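PDB 2J3X: C2 toxin component I from Clostridium botulinum, which is the enzymatic component of a binary toxin and transfers ADP-ribose from NAD to a target protein, actin in the case of C2 toxin. Local coordinates for residues A[98-109]-A[141-152]; A[187-198]-A[210-218]. The protein carries 2 engineered substitutions. All coordinates share one frame; numbering follows the deposited sequence.

Interaction 1. Residues A[98-109]-A[141-152]. With SO4 (sulfate ion), chain P.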
# COMPACT_ATOMS: atom_id res chain seq x y z
N ALA A 98 -19.70 8.24 -9.73
CA ALA A 98 -19.47 7.45 -10.94
C ALA A 98 -19.42 6.02 -10.46
O ALA A 98 -18.77 5.74 -9.45
CB ALA A 98 -18.15 7.84 -11.62
N ILE A 99 -20.08 5.13 -11.19
CA ILE A 99 -20.09 3.71 -10.81
C ILE A 99 -19.30 2.96 -11.90
O ILE A 99 -19.49 3.19 -13.09
CB ILE A 99 -21.53 3.21 -10.78
CG1 ILE A 99 -22.29 3.93 -9.64
CG2 ILE A 99 -21.60 1.68 -10.59
CD1 ILE A 99 -23.75 3.77 -9.75
N GLY A 100 -18.47 2.00 -11.49
CA GLY A 100 -17.77 1.21 -12.50
C GLY A 100 -16.87 0.21 -11.79
O GLY A 100 -17.08 -0.10 -10.63
N TYR A 101 -15.90 -0.33 -12.52
CA TYR A 101 -15.15 -1.50 -12.07
C TYR A 101 -13.71 -1.08 -11.88
O TYR A 101 -13.07 -0.59 -12.84
CB TYR A 101 -15.19 -2.56 -13.14
CG TYR A 101 -16.57 -3.04 -13.48
CD1 TYR A 101 -17.40 -3.59 -12.49
CD2 TYR A 101 -17.06 -2.93 -14.80
CE1 TYR A 101 -18.70 -4.09 -12.84
CE2 TYR A 101 -18.38 -3.40 -15.14
CZ TYR A 101 -19.16 -3.96 -14.16
OH TYR A 101 -20.45 -4.43 -14.44
N VAL A 102 -13.19 -1.26 -10.67
CA VAL A 102 -11.79 -0.87 -10.46
C VAL A 102 -10.80 -1.97 -10.85
O VAL A 102 -11.11 -3.15 -10.78
CB VAL A 102 -11.53 -0.36 -9.00
CG1 VAL A 102 -12.10 1.04 -8.81
CG2 VAL A 102 -12.15 -1.28 -7.95
N ASN A 103 -9.61 -1.58 -11.27
CA ASN A 103 -8.65 -2.57 -11.76
C ASN A 103 -7.89 -3.27 -10.61
O ASN A 103 -6.72 -2.93 -10.34
CB ASN A 103 -7.73 -1.96 -12.81
CG ASN A 103 -6.94 -0.74 -12.32
OD1 ASN A 103 -7.36 0.07 -11.45
ND2 ASN A 103 -5.78 -0.55 -12.94
N PHE A 104 -8.57 -4.19 -9.90
CA PHE A 104 -7.89 -5.09 -8.91
C PHE A 104 -7.99 -6.51 -9.42
O PHE A 104 -9.12 -6.97 -9.72
CB PHE A 104 -8.50 -5.07 -7.51
CG PHE A 104 -8.09 -3.92 -6.70
CD1 PHE A 104 -8.73 -2.66 -6.84
CD2 PHE A 104 -7.13 -4.08 -5.71
CE1 PHE A 104 -8.34 -1.59 -6.05
CE2 PHE A 104 -6.70 -3.00 -4.96
CZ PHE A 104 -7.31 -1.76 -5.11
N THR A 105 -6.85 -7.20 -9.50
CA THR A 105 -6.83 -8.66 -9.75
C THR A 105 -6.90 -9.43 -8.45
O THR A 105 -6.70 -8.84 -7.37
CB THR A 105 -5.50 -9.07 -10.46
OG1 THR A 105 -4.43 -8.73 -9.59
CG2 THR A 105 -5.34 -8.28 -11.76
N PRO A 106 -7.16 -10.77 -8.51
CA PRO A 106 -7.09 -11.53 -7.25
C PRO A 106 -5.77 -11.33 -6.50
O PRO A 106 -5.82 -11.15 -5.29
CB PRO A 106 -7.26 -12.99 -7.70
CG PRO A 106 -8.11 -12.87 -9.00
CD PRO A 106 -7.61 -11.59 -9.66
N LYS A 107 -4.63 -11.33 -7.20
CA LYS A 107 -3.34 -11.18 -6.46
C LYS A 107 -3.30 -9.88 -5.68
O LYS A 107 -2.77 -9.85 -4.57
CB LYS A 107 -2.10 -11.21 -7.40
CG LYS A 107 -1.70 -12.58 -7.82
CD LYS A 107 -0.74 -12.49 -9.01
CE LYS A 107 -0.36 -13.91 -9.46
NZ LYS A 107 0.84 -13.99 -10.38
N GLU A 108 -3.86 -8.81 -6.26
CA GLU A 108 -3.92 -7.50 -5.58
C GLU A 108 -4.91 -7.41 -4.41
O GLU A 108 -4.95 -6.38 -3.71
CB GLU A 108 -4.26 -6.41 -6.61
CG GLU A 108 -3.22 -6.30 -7.70
CD GLU A 108 -3.58 -5.17 -8.66
OE1 GLU A 108 -4.52 -5.36 -9.44
OE2 GLU A 108 -2.94 -4.10 -8.58
N LEU A 109 -5.74 -8.45 -4.25
CA LEU A 109 -6.59 -8.61 -3.07
C LEU A 109 -5.98 -9.65 -2.15
O LEU A 109 -6.65 -10.18 -1.30
CB LEU A 109 -8.02 -9.04 -3.52
CG LEU A 109 -8.71 -8.03 -4.42
CD1 LEU A 109 -9.99 -8.65 -4.99
CD2 LEU A 109 -9.05 -6.71 -3.68
N TYR A 141 -7.28 -2.77 0.80
CA TYR A 141 -6.23 -3.08 -0.19
C TYR A 141 -5.88 -1.85 -0.99
O TYR A 141 -6.69 -1.35 -1.78
CB TYR A 141 -6.75 -4.14 -1.15
CG TYR A 141 -7.08 -5.44 -0.45
CD1 TYR A 141 -6.08 -6.36 -0.12
CD2 TYR A 141 -8.44 -5.75 -0.14
CE1 TYR A 141 -6.42 -7.57 0.53
CE2 TYR A 141 -8.77 -6.93 0.49
CZ TYR A 141 -7.76 -7.86 0.81
OH TYR A 141 -8.10 -9.04 1.44
N THR A 142 -4.66 -1.34 -0.83
CA THR A 142 -4.31 -0.09 -1.48
C THR A 142 -3.82 -0.29 -2.91
O THR A 142 -2.97 -1.16 -3.21
CB THR A 142 -3.17 0.59 -0.64
OG1 THR A 142 -3.61 0.63 0.72
CG2 THR A 142 -2.81 2.00 -1.18
N LYS A 143 -4.32 0.57 -3.82
CA LYS A 143 -3.80 0.66 -5.16
C LYS A 143 -2.75 1.77 -5.17
O LYS A 143 -3.06 2.95 -5.11
CB LYS A 143 -4.95 1.00 -6.14
CG LYS A 143 -4.47 0.93 -7.63
CD LYS A 143 -4.50 -0.51 -8.16
CE LYS A 143 -4.09 -0.54 -9.63
NZ LYS A 143 -4.11 -2.00 -10.00
N PHE A 144 -1.47 1.38 -5.16
CA PHE A 144 -0.41 2.38 -5.07
C PHE A 144 -0.33 3.29 -6.29
O PHE A 144 -0.03 4.49 -6.13
CB PHE A 144 0.94 1.68 -4.83
CG PHE A 144 0.94 0.83 -3.61
CD1 PHE A 144 0.81 1.39 -2.31
CD2 PHE A 144 1.07 -0.56 -3.74
CE1 PHE A 144 0.84 0.53 -1.16
CE2 PHE A 144 1.09 -1.41 -2.62
CZ PHE A 144 0.96 -0.86 -1.33
N SER A 145 -0.65 2.77 -7.46
CA SER A 145 -0.57 3.53 -8.70
C SER A 145 -1.89 4.29 -8.86
O SER A 145 -2.74 4.22 -7.99
CB SER A 145 -0.38 2.62 -9.92
OG SER A 145 -1.51 1.73 -10.05
N PHE A 146 -2.01 5.03 -9.96
CA PHE A 146 -3.32 5.56 -10.35
C PHE A 146 -4.27 4.37 -10.45
O PHE A 146 -3.84 3.26 -10.82
CB PHE A 146 -3.20 6.19 -11.73
CG PHE A 146 -2.18 7.28 -11.76
CD1 PHE A 146 -2.43 8.51 -11.10
CD2 PHE A 146 -0.95 7.04 -12.37
CE1 PHE A 146 -1.46 9.56 -11.12
CE2 PHE A 146 0.03 8.08 -12.40
CZ PHE A 146 -0.22 9.32 -11.79
N ILE A 147 -5.54 4.61 -10.17
CA ILE A 147 -6.55 3.58 -10.24
C ILE A 147 -7.46 3.89 -11.44
O ILE A 147 -7.67 5.08 -11.78
CB ILE A 147 -7.29 3.48 -8.87
CG1 ILE A 147 -8.12 2.22 -8.73
CG2 ILE A 147 -8.10 4.75 -8.60
CD1 ILE A 147 -8.79 2.09 -7.34
N SER A 148 -7.89 2.85 -12.15
CA SER A 148 -8.73 3.03 -13.34
C SER A 148 -10.12 2.54 -13.00
O SER A 148 -10.25 1.54 -12.30
CB SER A 148 -8.19 2.21 -14.49
OG SER A 148 -6.91 2.68 -14.91
N LEU A 149 -11.15 3.24 -13.45
CA LEU A 149 -12.53 2.79 -13.21
C LEU A 149 -13.17 2.51 -14.57
O LEU A 149 -13.50 3.47 -15.30
CB LEU A 149 -13.32 3.88 -12.50
CG LEU A 149 -14.74 3.44 -12.12
CD1 LEU A 149 -14.87 2.66 -10.77
CD2 LEU A 149 -15.69 4.69 -12.05
N GLY A 150 -13.28 1.23 -14.94
CA GLY A 150 -13.88 0.84 -16.24
C GLY A 150 -15.38 1.12 -16.19
O GLY A 150 -16.02 0.83 -15.19
N LEU A 151 -15.93 1.71 -17.26
CA LEU A 151 -17.29 2.21 -17.17
C LEU A 151 -18.35 1.25 -17.66
O LEU A 151 -19.54 1.47 -17.39
CB LEU A 151 -17.45 3.55 -17.92
CG LEU A 151 -16.60 4.64 -17.26
CD1 LEU A 151 -16.76 5.95 -18.05
CD2 LEU A 151 -16.94 4.84 -15.80
N ASN A 152 -17.95 0.19 -18.35
CA ASN A 152 -18.95 -0.80 -18.75
C ASN A 152 -18.36 -2.20 -18.83
O ASN A 152 -17.15 -2.38 -18.53
CB ASN A 152 -19.67 -0.41 -20.07
CG ASN A 152 -18.74 -0.37 -21.27
OD1 ASN A 152 -17.76 -1.12 -21.33
ND2 ASN A 152 -19.03 0.52 -22.24
S SO4 P . -2.12 -1.26 -15.62
O1 SO4 P . -2.62 -0.43 -16.73
O2 SO4 P . -1.15 -0.55 -14.78
O3 SO4 P . -3.23 -1.68 -14.76
O4 SO4 P . -1.39 -2.39 -16.22
O HOH W 1 -20.22 3.50 -15.63
O HOH W 2 -4.61 2.16 -13.20
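Lys143 reaches across to the segment 98-109 and ends on two acceptors, the carbonyl of Asn103 and the carboxylate of Glu108. Its NZ lies 2.8 Å from Asn103 O, almost in line with the C=O bond, and forms a salt bridge of 2.8 Å to Glu108 OE2 on the syn side of that carboxylate. A bend at chi2 (83°) carries the lysine chain over one face of the Phe104 ring. Phe104 CE1 meets Ile147 CD1 obliquely, and the same methyl packs on Val102 CG1. Farther along this tight, buried part, strands 98-102 and 147-150 pair antiparallel through Tyr101 and Gly150, and Leu149 CD1 presses on Gly100 C at 3.3 Å. The looser side begins at Asn103, centre of an inverse gamma turn. Its OD1 takes a nearly straight bond (172°) from Ser148 N, 2.9 Å away, arriving from above the amide's carbonyl plane. Its ND2 instead faces a water and, weakly, a sulfate that Lys50 and Thr51 also bind. In this N-terminal ADP-ribosyltransferase-like domain, side chains thus fix the turn where regular pairing fades, and Lys143, with Thr105 N on the other oxygen, would be expected to stabilise ionised Glu108.

Interaction 2. Residues A[187-198]-A[210-218]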
# COMPACT_ATOMS: atom_id res chain seq x y z
N LEU A 187 -8.09 7.83 -11.73
CA LEU A 187 -8.15 8.55 -10.45
C LEU A 187 -6.75 8.57 -9.81
O LEU A 187 -5.86 7.84 -10.27
CB LEU A 187 -9.17 7.92 -9.48
CG LEU A 187 -10.51 7.50 -10.06
CD1 LEU A 187 -11.27 6.77 -8.94
CD2 LEU A 187 -11.29 8.72 -10.52
N ASN A 188 -6.57 9.42 -8.80
CA ASN A 188 -5.29 9.65 -8.14
C ASN A 188 -4.69 8.34 -7.61
O ASN A 188 -5.40 7.34 -7.34
CB ASN A 188 -5.52 10.58 -6.94
CG ASN A 188 -5.72 12.02 -7.36
OD1 ASN A 188 -5.29 12.40 -8.45
ND2 ASN A 188 -6.26 12.83 -6.47
N GLN A 189 -3.38 8.39 -7.39
CA GLN A 189 -2.69 7.30 -6.75
C GLN A 189 -3.16 7.17 -5.29
O GLN A 189 -3.59 8.15 -4.65
CB GLN A 189 -1.21 7.69 -6.64
CG GLN A 189 -0.47 7.80 -7.98
CD GLN A 189 1.04 7.79 -7.75
OE1 GLN A 189 1.71 8.72 -8.17
NE2 GLN A 189 1.58 6.73 -7.09
N GLY A 190 -3.05 5.95 -4.76
CA GLY A 190 -3.13 5.76 -3.32
C GLY A 190 -4.52 5.56 -2.71
O GLY A 190 -4.68 5.69 -1.50
N PHE A 191 -5.51 5.25 -3.54
CA PHE A 191 -6.79 4.85 -2.98
C PHE A 191 -6.73 3.41 -2.59
O PHE A 191 -5.98 2.63 -3.22
CB PHE A 191 -7.93 5.00 -4.01
CG PHE A 191 -8.38 6.42 -4.20
CD1 PHE A 191 -9.02 7.08 -3.17
CD2 PHE A 191 -8.17 7.09 -5.41
CE1 PHE A 191 -9.43 8.42 -3.30
CE2 PHE A 191 -8.58 8.44 -5.58
CZ PHE A 191 -9.22 9.07 -4.51
N SER A 192 -7.59 3.03 -1.65
CA SER A 192 -7.77 1.64 -1.29
C SER A 192 -9.20 1.21 -1.58
O SER A 192 -10.10 2.06 -1.70
CB SER A 192 -7.52 1.41 0.20
OG SER A 192 -6.14 1.69 0.48
N ILE A 193 -9.38 -0.09 -1.66
CA ILE A 193 -10.73 -0.67 -1.76
C ILE A 193 -10.93 -1.52 -0.51
O ILE A 193 -10.04 -2.27 -0.12
CB ILE A 193 -10.86 -1.51 -3.02
CG1 ILE A 193 -11.02 -0.61 -4.24
CG2 ILE A 193 -12.19 -2.28 -3.00
CD1 ILE A 193 -12.50 0.05 -4.36
N ILE A 194 -12.11 -1.39 0.10
CA ILE A 194 -12.56 -2.23 1.20
C ILE A 194 -13.75 -3.08 0.70
O ILE A 194 -14.85 -2.56 0.49
CB ILE A 194 -13.00 -1.39 2.37
CG1 ILE A 194 -11.87 -0.49 2.87
CG2 ILE A 194 -13.48 -2.32 3.53
CD1 ILE A 194 -12.32 0.51 3.97
N PRO A 195 -13.52 -4.38 0.45
CA PRO A 195 -14.63 -5.22 -0.06
C PRO A 195 -15.69 -5.26 1.03
O PRO A 195 -15.37 -5.44 2.21
CB PRO A 195 -13.95 -6.61 -0.18
CG PRO A 195 -12.52 -6.23 -0.54
CD PRO A 195 -12.24 -5.14 0.51
N GLU A 196 -16.95 -5.04 0.63
CA GLU A 196 -18.06 -5.05 1.58
C GLU A 196 -18.97 -6.26 1.41
O GLU A 196 -19.58 -6.68 2.42
CB GLU A 196 -18.86 -3.75 1.46
CG GLU A 196 -17.99 -2.46 1.66
CD GLU A 196 -17.57 -2.17 3.09
OE1 GLU A 196 -17.87 -2.98 4.01
OE2 GLU A 196 -16.91 -1.10 3.30
N SER A 197 -19.03 -6.81 0.20
CA SER A 197 -19.83 -8.02 -0.07
C SER A 197 -19.28 -8.71 -1.31
O SER A 197 -18.57 -8.10 -2.08
CB SER A 197 -21.31 -7.69 -0.32
OG SER A 197 -21.46 -6.83 -1.42
N ALA A 198 -19.61 -9.98 -1.45
CA ALA A 198 -19.17 -10.75 -2.61
C ALA A 198 -20.24 -11.77 -2.94
O ALA A 198 -20.77 -12.43 -2.03
CB ALA A 198 -17.87 -11.46 -2.28
N LEU A 210 -18.28 -11.31 -7.90
CA LEU A 210 -18.53 -9.86 -8.02
C LEU A 210 -18.44 -9.31 -6.61
O LEU A 210 -19.20 -9.69 -5.71
CB LEU A 210 -19.93 -9.61 -8.61
CG LEU A 210 -20.38 -8.15 -8.68
CD1 LEU A 210 -19.47 -7.32 -9.66
CD2 LEU A 210 -21.88 -8.16 -9.13
N ILE A 211 -17.50 -8.40 -6.45
CA ILE A 211 -17.22 -7.80 -5.15
C ILE A 211 -17.68 -6.37 -5.20
O ILE A 211 -17.30 -5.62 -6.12
CB ILE A 211 -15.70 -7.83 -4.85
CG1 ILE A 211 -15.20 -9.28 -4.79
CG2 ILE A 211 -15.38 -6.97 -3.56
CD1 ILE A 211 -13.68 -9.38 -5.00
N GLU A 212 -18.50 -5.98 -4.23
CA GLU A 212 -18.82 -4.55 -4.04
C GLU A 212 -17.82 -3.99 -3.04
O GLU A 212 -17.72 -4.47 -1.91
CB GLU A 212 -20.22 -4.38 -3.43
CG GLU A 212 -21.35 -5.01 -4.22
CD GLU A 212 -21.52 -4.44 -5.63
OE1 GLU A 212 -21.15 -3.25 -5.88
OE2 GLU A 212 -22.05 -5.20 -6.49
N GLY A 213 -17.06 -3.00 -3.47
CA GLY A 213 -16.04 -2.39 -2.58
C GLY A 213 -16.26 -0.92 -2.35
O GLY A 213 -16.81 -0.22 -3.23
N SER A 214 -15.81 -0.43 -1.20
CA SER A 214 -15.87 1.01 -0.93
C SER A 214 -14.52 1.59 -1.21
O SER A 214 -13.52 1.04 -0.79
CB SER A 214 -16.15 1.36 0.57
OG SER A 214 -17.39 0.84 0.92
N LEU A 215 -14.50 2.71 -1.91
CA LEU A 215 -13.25 3.41 -2.17
C LEU A 215 -12.87 4.16 -0.91
O LEU A 215 -13.70 4.92 -0.38
CB LEU A 215 -13.47 4.40 -3.32
CG LEU A 215 -12.27 4.98 -4.01
CD1 LEU A 215 -11.56 3.88 -4.79
CD2 LEU A 215 -12.79 6.11 -4.97
N SER A 216 -11.63 4.01 -0.45
CA SER A 216 -11.25 4.61 0.82
C SER A 216 -9.83 5.18 0.74
O SER A 216 -9.14 4.95 -0.25
CB SER A 216 -11.39 3.60 1.97
OG SER A 216 -12.49 2.70 1.78
N GLN A 217 -9.42 5.90 1.77
CA GLN A 217 -8.06 6.46 1.77
C GLN A 217 -7.46 6.18 3.10
O GLN A 217 -7.94 6.71 4.11
CB GLN A 217 -8.13 7.98 1.60
CG GLN A 217 -8.29 8.39 0.19
CD GLN A 217 -8.66 9.87 0.11
OE1 GLN A 217 -9.77 10.28 0.52
NE2 GLN A 217 -7.74 10.67 -0.41
N GLU A 218 -6.46 5.28 3.15
CA GLU A 218 -5.89 4.90 4.40
C GLU A 218 -4.73 5.87 4.65
O GLU A 218 -3.94 6.12 3.73
CB GLU A 218 -5.33 3.45 4.30
CG GLU A 218 -4.81 2.98 5.63
CD GLU A 218 -4.36 1.51 5.51
OE1 GLU A 218 -3.95 1.09 4.39
OE2 GLU A 218 -4.38 0.82 6.53
O HOH W 3 -5.39 4.25 0.71
O HOH W 4 -21.35 -8.39 -4.43
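Phe191 and Leu215 pack together in a beta hairpin whose strands, 191-203 and 206-216, lie within the mixed sheet of the N-terminal ADP-ribosyltransferase-like domain. Leu215 turns CG anti to its own nitrogen (chi1 -164°), which brings CD2 over the centre of the Phe191 ring, 4.3 Å above its plane, while CD1 reaches Ile193 CD1 at 4.0 Å. Gln217 runs extended beside the same ring, pointing the same way, with its amide plane 46° from that of the ring and CG 3.7 Å from Phe191 CE1. Ile193 and Leu215 share a face with Pro195, whose CB meets Ile211 CG2 at 3.7 Å; helix 126-136 packs on Pro195 and Ile211. The face bearing Ser192, Ile194 and Ser214 is more polar. The regular ladder breaks at a classic beta bulge, where Glu196 and Ser197 both face Glu212. Glu212 O accepts Glu196 N at 2.7 Å in a nearly straight bond and Ser197 N weakly. Glu196 folds back at chi2 (-74°), bringing its carboxylate beside Ser214. Within the bulge, Ser197 OG rests 3.3 Å from Glu212 CG.

Interactions 1 and 2 belong to one sheet and meet where strand 141-143 borders strand 191-203, their centres about 8 Å apart. Lys143 N lies 2.7 Å from Phe191 O, a probable hydrogen bond, and Thr142 OG1 is 2.8 Å from Ser192 OG, probably also bonded. Phe104 CE1 touches Ile193 CG1 at 3.4 Å, so the ring beside Lys143 in interaction 1 also meets the apolar face of the hairpin in interaction 2. Arg366 bonds Thr142, and Glu218 forms a salt bridge to Arg368 besides a weak, long ion pair with Arg366. Both contacts lie in the N-terminal domain, whereas the catalytic site probably belongs to the C-terminal one, as in related binary actin-modifying toxins.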